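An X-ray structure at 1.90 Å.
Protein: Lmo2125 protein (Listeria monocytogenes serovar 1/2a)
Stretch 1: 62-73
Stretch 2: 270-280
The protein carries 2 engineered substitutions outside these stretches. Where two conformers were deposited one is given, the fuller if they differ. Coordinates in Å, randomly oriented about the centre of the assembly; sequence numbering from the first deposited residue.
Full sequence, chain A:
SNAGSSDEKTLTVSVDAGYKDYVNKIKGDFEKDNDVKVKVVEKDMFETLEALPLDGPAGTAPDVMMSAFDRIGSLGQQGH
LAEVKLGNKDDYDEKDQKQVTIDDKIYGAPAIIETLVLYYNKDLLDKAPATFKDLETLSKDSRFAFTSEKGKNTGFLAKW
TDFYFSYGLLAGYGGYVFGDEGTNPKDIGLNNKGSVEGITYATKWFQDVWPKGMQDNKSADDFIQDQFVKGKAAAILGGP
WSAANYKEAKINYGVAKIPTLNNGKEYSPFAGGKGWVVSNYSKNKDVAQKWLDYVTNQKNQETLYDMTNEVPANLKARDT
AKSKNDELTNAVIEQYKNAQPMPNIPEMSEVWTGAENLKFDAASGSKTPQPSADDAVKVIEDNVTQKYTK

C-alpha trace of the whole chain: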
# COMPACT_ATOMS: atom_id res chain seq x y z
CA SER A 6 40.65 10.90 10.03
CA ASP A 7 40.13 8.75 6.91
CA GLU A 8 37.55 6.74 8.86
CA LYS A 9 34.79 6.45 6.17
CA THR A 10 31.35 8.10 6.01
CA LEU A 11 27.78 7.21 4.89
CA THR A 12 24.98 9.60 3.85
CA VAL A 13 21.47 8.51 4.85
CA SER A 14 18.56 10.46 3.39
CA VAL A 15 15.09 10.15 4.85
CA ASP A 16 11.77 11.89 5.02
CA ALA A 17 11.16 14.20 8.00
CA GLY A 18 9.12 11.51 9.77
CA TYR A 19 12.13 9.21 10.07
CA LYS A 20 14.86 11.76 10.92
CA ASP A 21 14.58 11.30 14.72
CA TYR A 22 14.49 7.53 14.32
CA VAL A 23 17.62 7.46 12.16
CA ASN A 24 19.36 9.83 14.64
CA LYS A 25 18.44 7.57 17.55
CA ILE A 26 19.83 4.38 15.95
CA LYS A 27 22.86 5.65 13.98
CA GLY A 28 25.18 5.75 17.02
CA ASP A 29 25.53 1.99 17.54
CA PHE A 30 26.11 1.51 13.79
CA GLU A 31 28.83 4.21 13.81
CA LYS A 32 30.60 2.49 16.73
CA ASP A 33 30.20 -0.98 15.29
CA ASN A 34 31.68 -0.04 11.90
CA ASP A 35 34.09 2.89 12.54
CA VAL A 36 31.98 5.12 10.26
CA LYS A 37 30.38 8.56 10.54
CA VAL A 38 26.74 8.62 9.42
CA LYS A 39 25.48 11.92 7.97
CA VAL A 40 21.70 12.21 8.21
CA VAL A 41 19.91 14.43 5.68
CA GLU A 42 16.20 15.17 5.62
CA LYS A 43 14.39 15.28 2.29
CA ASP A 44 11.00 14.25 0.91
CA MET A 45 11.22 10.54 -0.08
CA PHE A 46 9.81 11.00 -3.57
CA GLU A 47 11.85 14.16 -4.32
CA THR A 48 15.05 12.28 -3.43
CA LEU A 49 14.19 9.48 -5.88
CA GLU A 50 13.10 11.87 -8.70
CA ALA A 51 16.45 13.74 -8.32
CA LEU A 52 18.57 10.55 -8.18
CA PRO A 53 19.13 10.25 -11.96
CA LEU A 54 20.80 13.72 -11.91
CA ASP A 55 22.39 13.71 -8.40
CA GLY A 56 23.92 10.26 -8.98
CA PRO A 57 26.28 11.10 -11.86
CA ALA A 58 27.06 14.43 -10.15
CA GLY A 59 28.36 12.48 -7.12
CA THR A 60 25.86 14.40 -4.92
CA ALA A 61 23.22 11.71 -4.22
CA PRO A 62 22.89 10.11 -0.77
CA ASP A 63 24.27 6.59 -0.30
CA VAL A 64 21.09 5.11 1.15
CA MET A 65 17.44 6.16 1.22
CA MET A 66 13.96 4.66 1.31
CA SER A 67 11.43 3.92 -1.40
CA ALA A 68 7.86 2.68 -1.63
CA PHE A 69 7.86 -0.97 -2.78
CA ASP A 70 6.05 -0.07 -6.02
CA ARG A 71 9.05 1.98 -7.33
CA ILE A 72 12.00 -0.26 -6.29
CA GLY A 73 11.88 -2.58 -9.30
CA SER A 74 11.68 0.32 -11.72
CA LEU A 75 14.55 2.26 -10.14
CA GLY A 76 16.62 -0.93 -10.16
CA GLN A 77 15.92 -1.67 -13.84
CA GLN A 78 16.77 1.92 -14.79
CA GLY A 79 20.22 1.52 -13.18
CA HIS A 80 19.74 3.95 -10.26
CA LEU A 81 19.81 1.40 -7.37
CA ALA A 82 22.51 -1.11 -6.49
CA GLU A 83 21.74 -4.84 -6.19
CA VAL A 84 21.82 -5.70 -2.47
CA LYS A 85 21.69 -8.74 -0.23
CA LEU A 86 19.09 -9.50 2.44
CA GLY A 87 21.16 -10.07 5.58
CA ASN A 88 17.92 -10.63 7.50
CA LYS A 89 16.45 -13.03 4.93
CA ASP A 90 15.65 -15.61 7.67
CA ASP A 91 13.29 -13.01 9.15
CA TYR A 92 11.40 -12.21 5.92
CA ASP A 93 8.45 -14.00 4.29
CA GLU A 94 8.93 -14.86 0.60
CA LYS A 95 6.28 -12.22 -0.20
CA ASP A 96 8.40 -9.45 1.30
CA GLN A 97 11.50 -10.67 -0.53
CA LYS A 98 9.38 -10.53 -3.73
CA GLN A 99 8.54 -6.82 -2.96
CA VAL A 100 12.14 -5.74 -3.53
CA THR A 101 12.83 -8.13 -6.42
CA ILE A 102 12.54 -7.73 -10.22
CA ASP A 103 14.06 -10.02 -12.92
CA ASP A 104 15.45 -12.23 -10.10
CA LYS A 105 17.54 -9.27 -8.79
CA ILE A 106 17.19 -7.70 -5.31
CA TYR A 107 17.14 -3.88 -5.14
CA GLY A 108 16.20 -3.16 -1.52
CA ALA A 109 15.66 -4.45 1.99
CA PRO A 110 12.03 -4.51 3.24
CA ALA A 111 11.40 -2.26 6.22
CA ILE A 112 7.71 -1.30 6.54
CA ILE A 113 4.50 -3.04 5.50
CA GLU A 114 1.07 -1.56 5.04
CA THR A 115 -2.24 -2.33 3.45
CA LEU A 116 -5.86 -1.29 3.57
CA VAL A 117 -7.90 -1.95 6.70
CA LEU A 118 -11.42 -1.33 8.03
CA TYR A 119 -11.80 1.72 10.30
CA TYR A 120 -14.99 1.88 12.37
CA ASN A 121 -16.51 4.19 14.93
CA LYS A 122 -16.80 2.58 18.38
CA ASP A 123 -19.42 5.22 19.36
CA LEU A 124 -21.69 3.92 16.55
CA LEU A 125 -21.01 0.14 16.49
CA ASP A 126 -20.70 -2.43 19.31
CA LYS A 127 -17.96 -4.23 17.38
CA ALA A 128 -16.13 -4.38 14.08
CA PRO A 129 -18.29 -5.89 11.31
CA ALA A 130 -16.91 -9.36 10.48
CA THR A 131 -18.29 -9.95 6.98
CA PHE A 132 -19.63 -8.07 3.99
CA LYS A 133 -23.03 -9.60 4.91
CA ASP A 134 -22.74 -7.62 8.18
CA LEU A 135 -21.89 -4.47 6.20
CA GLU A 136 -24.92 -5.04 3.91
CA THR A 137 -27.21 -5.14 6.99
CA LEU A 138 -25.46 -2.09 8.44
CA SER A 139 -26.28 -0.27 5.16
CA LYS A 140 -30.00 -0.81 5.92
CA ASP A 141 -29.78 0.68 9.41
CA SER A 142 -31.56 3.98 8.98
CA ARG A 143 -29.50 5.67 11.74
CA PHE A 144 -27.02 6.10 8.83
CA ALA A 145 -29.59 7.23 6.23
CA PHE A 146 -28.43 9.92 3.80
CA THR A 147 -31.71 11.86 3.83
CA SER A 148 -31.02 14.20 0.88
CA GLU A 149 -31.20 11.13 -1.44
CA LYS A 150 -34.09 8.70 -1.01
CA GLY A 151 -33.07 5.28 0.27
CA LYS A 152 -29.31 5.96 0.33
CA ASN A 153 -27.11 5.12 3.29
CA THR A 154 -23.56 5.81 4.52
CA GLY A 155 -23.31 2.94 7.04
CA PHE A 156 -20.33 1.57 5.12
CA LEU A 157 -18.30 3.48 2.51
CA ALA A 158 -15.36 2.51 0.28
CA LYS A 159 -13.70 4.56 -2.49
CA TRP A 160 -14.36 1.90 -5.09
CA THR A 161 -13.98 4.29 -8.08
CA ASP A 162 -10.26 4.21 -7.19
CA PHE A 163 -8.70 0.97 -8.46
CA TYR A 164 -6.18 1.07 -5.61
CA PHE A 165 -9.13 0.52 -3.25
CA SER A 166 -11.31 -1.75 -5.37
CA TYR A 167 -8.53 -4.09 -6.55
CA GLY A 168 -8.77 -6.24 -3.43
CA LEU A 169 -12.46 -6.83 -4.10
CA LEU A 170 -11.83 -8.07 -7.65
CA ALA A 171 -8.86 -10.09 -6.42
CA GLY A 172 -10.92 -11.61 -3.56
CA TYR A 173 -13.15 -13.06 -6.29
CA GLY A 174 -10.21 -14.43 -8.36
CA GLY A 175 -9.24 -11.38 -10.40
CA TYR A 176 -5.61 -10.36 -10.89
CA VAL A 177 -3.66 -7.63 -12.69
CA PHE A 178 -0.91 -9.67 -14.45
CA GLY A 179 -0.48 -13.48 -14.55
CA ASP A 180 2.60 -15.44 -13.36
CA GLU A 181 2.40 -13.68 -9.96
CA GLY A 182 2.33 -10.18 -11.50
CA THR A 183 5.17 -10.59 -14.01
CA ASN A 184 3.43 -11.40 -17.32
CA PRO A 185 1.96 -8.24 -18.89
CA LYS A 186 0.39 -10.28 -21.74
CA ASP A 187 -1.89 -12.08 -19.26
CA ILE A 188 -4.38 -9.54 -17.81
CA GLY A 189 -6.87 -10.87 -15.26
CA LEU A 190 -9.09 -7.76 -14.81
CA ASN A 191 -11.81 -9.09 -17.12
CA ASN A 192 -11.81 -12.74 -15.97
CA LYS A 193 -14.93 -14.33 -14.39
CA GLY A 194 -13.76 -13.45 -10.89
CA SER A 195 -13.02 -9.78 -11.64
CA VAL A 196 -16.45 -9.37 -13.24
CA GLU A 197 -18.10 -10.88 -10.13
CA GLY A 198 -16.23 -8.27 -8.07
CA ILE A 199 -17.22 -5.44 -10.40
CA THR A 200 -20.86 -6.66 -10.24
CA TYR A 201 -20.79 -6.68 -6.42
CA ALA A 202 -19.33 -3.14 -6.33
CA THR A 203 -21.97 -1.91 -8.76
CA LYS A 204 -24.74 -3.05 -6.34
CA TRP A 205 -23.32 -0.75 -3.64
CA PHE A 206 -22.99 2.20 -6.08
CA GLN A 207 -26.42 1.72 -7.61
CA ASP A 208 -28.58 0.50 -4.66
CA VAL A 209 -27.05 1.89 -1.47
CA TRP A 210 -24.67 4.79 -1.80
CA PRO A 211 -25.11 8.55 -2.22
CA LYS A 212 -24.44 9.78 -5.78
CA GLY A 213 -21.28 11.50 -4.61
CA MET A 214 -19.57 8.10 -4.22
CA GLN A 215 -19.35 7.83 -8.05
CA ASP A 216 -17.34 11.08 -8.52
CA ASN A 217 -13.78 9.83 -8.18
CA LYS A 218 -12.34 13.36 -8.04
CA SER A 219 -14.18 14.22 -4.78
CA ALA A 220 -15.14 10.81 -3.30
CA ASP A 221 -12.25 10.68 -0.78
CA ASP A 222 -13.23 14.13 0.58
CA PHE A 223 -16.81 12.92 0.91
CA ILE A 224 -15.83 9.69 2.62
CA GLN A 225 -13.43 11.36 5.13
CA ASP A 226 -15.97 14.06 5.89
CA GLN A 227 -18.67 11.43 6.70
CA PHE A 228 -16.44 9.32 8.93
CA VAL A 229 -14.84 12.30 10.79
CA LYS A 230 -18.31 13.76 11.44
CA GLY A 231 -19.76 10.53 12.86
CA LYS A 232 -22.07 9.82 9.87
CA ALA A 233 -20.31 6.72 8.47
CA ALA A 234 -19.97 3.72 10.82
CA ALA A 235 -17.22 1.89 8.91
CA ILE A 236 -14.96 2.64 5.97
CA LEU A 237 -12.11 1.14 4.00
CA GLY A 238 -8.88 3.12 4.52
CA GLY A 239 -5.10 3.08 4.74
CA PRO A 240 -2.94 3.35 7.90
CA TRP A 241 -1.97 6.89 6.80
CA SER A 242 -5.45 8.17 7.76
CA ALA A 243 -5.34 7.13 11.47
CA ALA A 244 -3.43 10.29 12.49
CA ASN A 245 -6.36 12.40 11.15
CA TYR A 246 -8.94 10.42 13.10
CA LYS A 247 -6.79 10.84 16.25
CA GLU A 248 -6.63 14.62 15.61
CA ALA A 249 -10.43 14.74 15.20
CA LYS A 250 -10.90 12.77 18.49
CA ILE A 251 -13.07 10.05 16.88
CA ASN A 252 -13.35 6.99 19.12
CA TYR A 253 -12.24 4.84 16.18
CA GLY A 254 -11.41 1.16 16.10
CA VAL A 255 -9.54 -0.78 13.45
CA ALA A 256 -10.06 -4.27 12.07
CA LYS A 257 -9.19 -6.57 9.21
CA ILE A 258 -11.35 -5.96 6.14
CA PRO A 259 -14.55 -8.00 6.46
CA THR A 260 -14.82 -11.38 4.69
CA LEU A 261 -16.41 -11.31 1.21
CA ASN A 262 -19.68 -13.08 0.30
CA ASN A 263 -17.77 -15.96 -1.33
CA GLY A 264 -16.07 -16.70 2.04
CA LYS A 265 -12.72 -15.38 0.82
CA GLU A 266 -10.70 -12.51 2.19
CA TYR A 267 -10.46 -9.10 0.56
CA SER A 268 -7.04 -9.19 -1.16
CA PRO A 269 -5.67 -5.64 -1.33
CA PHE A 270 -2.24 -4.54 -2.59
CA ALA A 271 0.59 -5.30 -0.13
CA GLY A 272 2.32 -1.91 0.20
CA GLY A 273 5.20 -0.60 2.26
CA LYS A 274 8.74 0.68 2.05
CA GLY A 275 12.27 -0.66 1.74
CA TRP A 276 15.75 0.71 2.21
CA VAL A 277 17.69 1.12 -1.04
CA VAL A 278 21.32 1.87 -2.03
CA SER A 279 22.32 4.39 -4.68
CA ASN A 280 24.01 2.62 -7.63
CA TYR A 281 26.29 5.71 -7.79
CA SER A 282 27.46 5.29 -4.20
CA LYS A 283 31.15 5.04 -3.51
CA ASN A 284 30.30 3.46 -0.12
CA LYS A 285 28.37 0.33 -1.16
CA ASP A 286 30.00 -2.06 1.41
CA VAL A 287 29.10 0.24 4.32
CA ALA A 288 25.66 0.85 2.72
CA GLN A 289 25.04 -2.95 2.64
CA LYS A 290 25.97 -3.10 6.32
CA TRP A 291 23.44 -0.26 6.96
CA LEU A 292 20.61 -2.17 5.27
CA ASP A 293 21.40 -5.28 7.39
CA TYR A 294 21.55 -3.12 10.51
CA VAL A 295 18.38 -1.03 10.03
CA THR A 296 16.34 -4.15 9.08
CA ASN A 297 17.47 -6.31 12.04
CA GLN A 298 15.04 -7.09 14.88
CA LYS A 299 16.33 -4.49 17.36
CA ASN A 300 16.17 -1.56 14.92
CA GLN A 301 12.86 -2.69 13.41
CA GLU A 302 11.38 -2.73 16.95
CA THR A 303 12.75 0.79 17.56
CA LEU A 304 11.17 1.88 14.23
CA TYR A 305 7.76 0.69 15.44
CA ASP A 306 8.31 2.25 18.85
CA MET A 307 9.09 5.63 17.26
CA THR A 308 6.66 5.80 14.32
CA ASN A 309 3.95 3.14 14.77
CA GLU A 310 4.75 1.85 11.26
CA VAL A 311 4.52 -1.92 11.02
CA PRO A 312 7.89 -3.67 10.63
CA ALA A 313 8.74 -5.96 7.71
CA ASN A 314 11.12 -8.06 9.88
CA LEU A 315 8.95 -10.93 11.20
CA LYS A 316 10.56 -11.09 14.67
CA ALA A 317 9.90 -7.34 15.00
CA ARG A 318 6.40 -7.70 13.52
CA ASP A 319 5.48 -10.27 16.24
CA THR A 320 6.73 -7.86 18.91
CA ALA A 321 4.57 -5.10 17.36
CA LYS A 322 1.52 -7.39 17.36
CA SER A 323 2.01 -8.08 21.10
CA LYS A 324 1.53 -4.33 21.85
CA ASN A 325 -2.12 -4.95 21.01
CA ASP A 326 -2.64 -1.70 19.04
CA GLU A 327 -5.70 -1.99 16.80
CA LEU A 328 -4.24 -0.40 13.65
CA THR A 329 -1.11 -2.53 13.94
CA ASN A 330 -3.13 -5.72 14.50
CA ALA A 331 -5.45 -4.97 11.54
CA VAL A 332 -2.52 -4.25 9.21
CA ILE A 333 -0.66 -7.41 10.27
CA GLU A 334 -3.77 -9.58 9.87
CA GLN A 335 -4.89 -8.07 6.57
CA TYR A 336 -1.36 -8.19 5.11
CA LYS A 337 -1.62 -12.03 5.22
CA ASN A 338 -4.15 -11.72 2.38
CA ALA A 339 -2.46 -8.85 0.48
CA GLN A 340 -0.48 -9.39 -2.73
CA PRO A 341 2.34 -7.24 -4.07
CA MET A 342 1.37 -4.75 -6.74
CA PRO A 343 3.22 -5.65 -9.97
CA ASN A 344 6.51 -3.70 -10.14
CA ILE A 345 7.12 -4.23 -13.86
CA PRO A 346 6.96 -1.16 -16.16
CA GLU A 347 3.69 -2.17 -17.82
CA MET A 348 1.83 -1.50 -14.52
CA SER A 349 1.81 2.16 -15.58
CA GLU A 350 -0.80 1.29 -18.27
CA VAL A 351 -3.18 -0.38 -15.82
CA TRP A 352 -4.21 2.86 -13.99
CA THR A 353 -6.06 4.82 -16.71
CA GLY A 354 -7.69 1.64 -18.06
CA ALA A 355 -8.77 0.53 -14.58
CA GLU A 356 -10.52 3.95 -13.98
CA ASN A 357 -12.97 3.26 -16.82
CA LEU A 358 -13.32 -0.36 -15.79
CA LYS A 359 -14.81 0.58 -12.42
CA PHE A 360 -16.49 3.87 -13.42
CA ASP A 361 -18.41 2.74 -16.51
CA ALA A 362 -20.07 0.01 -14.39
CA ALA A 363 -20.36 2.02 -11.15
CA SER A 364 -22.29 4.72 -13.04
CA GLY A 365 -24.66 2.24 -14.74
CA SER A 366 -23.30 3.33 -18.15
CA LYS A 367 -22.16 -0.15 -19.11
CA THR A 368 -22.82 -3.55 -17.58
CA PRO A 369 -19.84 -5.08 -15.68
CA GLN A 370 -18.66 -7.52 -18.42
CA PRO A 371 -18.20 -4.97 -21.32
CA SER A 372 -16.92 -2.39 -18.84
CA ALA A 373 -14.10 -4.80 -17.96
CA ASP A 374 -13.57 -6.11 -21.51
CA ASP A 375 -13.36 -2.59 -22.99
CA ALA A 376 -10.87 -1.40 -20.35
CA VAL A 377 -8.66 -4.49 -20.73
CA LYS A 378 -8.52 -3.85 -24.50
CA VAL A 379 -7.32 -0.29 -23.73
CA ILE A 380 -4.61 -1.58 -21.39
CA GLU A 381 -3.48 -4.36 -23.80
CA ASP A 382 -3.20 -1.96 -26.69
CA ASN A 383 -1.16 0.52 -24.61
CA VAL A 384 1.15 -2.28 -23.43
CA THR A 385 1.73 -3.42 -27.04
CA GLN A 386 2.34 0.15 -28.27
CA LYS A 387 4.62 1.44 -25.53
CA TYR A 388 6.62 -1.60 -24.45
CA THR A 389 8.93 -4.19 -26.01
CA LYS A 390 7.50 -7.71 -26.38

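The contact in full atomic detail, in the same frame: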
# COMPACT_ATOMS: atom_id res chain seq x y z
N PRO A 62 22.61 10.84 -2.01
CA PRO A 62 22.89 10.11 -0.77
C PRO A 62 23.26 8.66 -1.08
O PRO A 62 22.97 8.16 -2.17
CB PRO A 62 21.54 10.17 -0.03
CG PRO A 62 20.54 10.27 -1.12
CD PRO A 62 21.17 11.16 -2.13
N ASP A 63 23.91 7.99 -0.13
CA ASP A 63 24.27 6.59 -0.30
C ASP A 63 23.11 5.65 -0.11
O ASP A 63 22.98 4.66 -0.85
CB ASP A 63 25.34 6.20 0.70
CG ASP A 63 26.62 6.95 0.49
OD1 ASP A 63 27.20 6.82 -0.60
OD2 ASP A 63 27.05 7.65 1.43
N VAL A 64 22.26 5.93 0.88
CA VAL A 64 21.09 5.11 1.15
C VAL A 64 19.87 5.99 1.40
O VAL A 64 19.99 7.12 1.86
CB VAL A 64 21.28 4.16 2.35
CG1 VAL A 64 22.36 3.12 2.06
CG2 VAL A 64 21.60 4.94 3.60
N MET A 65 18.71 5.45 1.06
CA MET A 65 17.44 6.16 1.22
C MET A 65 16.32 5.12 1.25
O MET A 65 16.58 3.93 1.21
CB MET A 65 17.29 7.16 0.07
CG MET A 65 17.12 6.52 -1.30
SD MET A 65 18.08 7.32 -2.62
CE MET A 65 19.64 6.53 -2.24
N MET A 66 15.08 5.57 1.31
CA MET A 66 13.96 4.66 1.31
C MET A 66 13.16 4.85 0.04
O MET A 66 13.28 5.86 -0.66
CB MET A 66 13.09 4.90 2.54
CG MET A 66 13.81 4.67 3.87
SD MET A 66 12.82 5.16 5.30
CE MET A 66 11.40 4.13 5.09
N SER A 67 12.32 3.85 -0.26
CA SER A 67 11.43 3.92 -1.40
C SER A 67 10.21 3.05 -1.15
O SER A 67 10.31 2.00 -0.51
CB SER A 67 12.13 3.43 -2.67
OG SER A 67 11.22 3.37 -3.78
N ALA A 68 9.06 3.51 -1.64
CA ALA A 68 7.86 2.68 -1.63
C ALA A 68 8.21 1.43 -2.44
O ALA A 68 8.98 1.51 -3.41
CB ALA A 68 6.71 3.41 -2.28
N PHE A 69 7.62 0.30 -2.07
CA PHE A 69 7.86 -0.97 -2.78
C PHE A 69 7.54 -0.87 -4.27
O PHE A 69 8.27 -1.41 -5.10
CB PHE A 69 7.02 -2.13 -2.22
CG PHE A 69 7.42 -2.61 -0.84
CD1 PHE A 69 8.76 -2.68 -0.45
CD2 PHE A 69 6.46 -3.12 0.01
CE1 PHE A 69 9.10 -3.16 0.80
CE2 PHE A 69 6.80 -3.61 1.26
CZ PHE A 69 8.14 -3.63 1.64
N ASP A 70 6.48 -0.14 -4.61
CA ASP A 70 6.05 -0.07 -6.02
C ASP A 70 7.03 0.57 -7.03
O ASP A 70 6.87 0.37 -8.24
CB ASP A 70 4.65 0.57 -6.14
CG ASP A 70 4.57 2.01 -5.62
OD1 ASP A 70 5.59 2.72 -5.52
OD2 ASP A 70 3.43 2.44 -5.34
N ARG A 71 8.01 1.31 -6.52
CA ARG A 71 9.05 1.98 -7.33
C ARG A 71 10.43 1.29 -7.33
O ARG A 71 11.28 1.64 -8.13
CB ARG A 71 9.25 3.40 -6.79
CG ARG A 71 8.13 4.35 -7.13
CD ARG A 71 8.42 5.01 -8.47
NE ARG A 71 9.44 6.07 -8.32
CZ ARG A 71 10.14 6.61 -9.32
NH1 ARG A 71 11.00 7.59 -9.06
NH2 ARG A 71 9.99 6.18 -10.57
N ILE A 72 10.66 0.35 -6.42
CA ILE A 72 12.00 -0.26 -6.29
C ILE A 72 12.45 -1.00 -7.53
O ILE A 72 13.57 -0.80 -8.01
CB ILE A 72 12.10 -1.14 -5.03
CG1 ILE A 72 12.00 -0.24 -3.79
CG2 ILE A 72 13.42 -1.91 -5.01
CD1 ILE A 72 11.98 -0.96 -2.45
N GLY A 73 11.58 -1.83 -8.07
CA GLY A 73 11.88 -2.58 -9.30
C GLY A 73 12.24 -1.66 -10.44
O GLY A 73 13.27 -1.85 -11.12
N PHE A 270 -3.68 -4.61 -2.29
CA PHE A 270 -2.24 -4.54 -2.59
C PHE A 270 -1.44 -4.53 -1.28
O PHE A 270 -1.82 -3.87 -0.32
CB PHE A 270 -1.88 -3.30 -3.41
CG PHE A 270 -2.38 -3.32 -4.83
CD1 PHE A 270 -1.99 -4.33 -5.70
CD2 PHE A 270 -3.22 -2.33 -5.30
CE1 PHE A 270 -2.44 -4.35 -7.01
CE2 PHE A 270 -3.68 -2.35 -6.61
CZ PHE A 270 -3.28 -3.36 -7.46
N ALA A 271 -0.33 -5.26 -1.27
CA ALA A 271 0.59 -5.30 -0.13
C ALA A 271 1.60 -4.17 -0.36
O ALA A 271 2.51 -4.32 -1.17
CB ALA A 271 1.31 -6.64 -0.07
N GLY A 272 1.45 -3.07 0.36
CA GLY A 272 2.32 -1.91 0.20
C GLY A 272 3.38 -1.86 1.28
O GLY A 272 3.53 -2.79 2.10
N GLY A 273 4.14 -0.78 1.27
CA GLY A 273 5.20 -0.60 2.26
C GLY A 273 6.41 0.07 1.67
O GLY A 273 6.36 0.62 0.57
N LYS A 274 7.51 0.01 2.42
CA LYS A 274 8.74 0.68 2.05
C LYS A 274 9.96 -0.19 2.36
O LYS A 274 9.96 -1.02 3.29
CB LYS A 274 8.88 1.99 2.83
CG LYS A 274 7.75 3.00 2.64
CD LYS A 274 8.10 4.30 3.38
CE LYS A 274 6.98 5.34 3.40
NZ LYS A 274 5.99 4.99 4.44
N GLY A 275 11.00 0.02 1.57
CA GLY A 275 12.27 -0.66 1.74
C GLY A 275 13.41 0.35 1.75
O GLY A 275 13.25 1.51 1.32
N TRP A 276 14.55 -0.08 2.26
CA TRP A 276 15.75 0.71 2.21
C TRP A 276 16.47 0.33 0.91
O TRP A 276 16.53 -0.85 0.54
CB TRP A 276 16.64 0.42 3.43
CG TRP A 276 16.19 1.08 4.66
CD1 TRP A 276 15.37 0.58 5.62
CD2 TRP A 276 16.56 2.40 5.09
NE1 TRP A 276 15.22 1.51 6.64
CE2 TRP A 276 15.93 2.64 6.32
CE3 TRP A 276 17.37 3.39 4.54
CZ2 TRP A 276 16.09 3.83 7.03
CZ3 TRP A 276 17.52 4.59 5.24
CH2 TRP A 276 16.88 4.79 6.47
N VAL A 277 17.01 1.33 0.22
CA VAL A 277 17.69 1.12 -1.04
C VAL A 277 19.05 1.80 -1.03
O VAL A 277 19.27 2.72 -0.23
CB VAL A 277 16.85 1.61 -2.23
CG1 VAL A 277 15.49 0.91 -2.23
CG2 VAL A 277 16.65 3.13 -2.22
N VAL A 278 19.94 1.34 -1.91
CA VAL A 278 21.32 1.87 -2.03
C VAL A 278 21.51 2.49 -3.40
O VAL A 278 21.19 1.87 -4.42
CB VAL A 278 22.36 0.75 -1.85
CG1 VAL A 278 23.78 1.29 -2.04
CG2 VAL A 278 22.20 0.10 -0.49
N SER A 279 22.02 3.71 -3.43
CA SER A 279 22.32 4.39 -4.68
C SER A 279 23.34 3.58 -5.49
O SER A 279 24.36 3.15 -4.95
CB SER A 279 22.90 5.77 -4.39
OG SER A 279 23.40 6.38 -5.56
N ASN A 280 23.07 3.36 -6.78
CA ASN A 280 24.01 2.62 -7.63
C ASN A 280 25.25 3.47 -7.92
O ASN A 280 26.25 2.95 -8.40
CB ASN A 280 23.36 2.20 -8.95
CG ASN A 280 24.04 1.01 -9.61
OD1 ASN A 280 24.76 0.23 -8.97
ND2 ASN A 280 23.78 0.84 -10.90
O HOH W 1 25.05 7.96 -4.36

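Strand 64-68 and the strand of the second stretch run antiparallel, their N-to-C directions 143° apart, although at least 202 residues separate any touching pair. Six backbone hydrogen bonds fix the register. Met 65 and Val 277 form a reciprocal pair (Val 277 N to Met 65 O, 2.8 Å; Met 65 N to Val 277 O, 3.1 Å), as do Ser 67 and Gly 275 (Ser 67 N to Gly 275 O and Gly 275 N to Ser 67 O, both 3.0 Å). Ser 279 N to Asp 63 O and Phe 69 N to Gly 273 O, both 2.9 Å, extend the ladder past each end of strand 64-68.

Val 64, Met 66, Trp 276 and Val 278 share one face of the sheet. Met 66 (m, t, p) lies across the indole: its CG sits 3.6 Å from the centroid of the Trp 276 six-membered ring, 6° off the normal, giving a CH-pi contact, and SD follows at 4.2 Å and 22°. The p turn at chi3 leaves Met 66 CE 3.7 Å from Lys 274 CD, an aliphatic part of that side chain.

On the other face, Met 65 takes chi1 p with chi2 between wells at -137°. Met 65 CG meets Val 277 CG2 at 3.5 Å, while Met 65 CE reaches to 4.0 Å from Ser 279 CB. Val 277 (m) also places CG1 4.0 Å from Ile 72 CD1, the tip of an m, t side chain whose CA-to-CB bond points toward the strand.

Phe 69 (chi1 m, chi2 -37°) lays one ring face over Gly 273 C and Lys 274 N. Glycine is essential to this fit: an ideal CB on Gly 273 would stand 2.6 Å from Phe 69 CE2, and phi/psi of 143/-166 would also jam it against the preceding carbonyl. At Gly 275, an ideal CB would be tight, 3.2 Å from Ile 72 CD1.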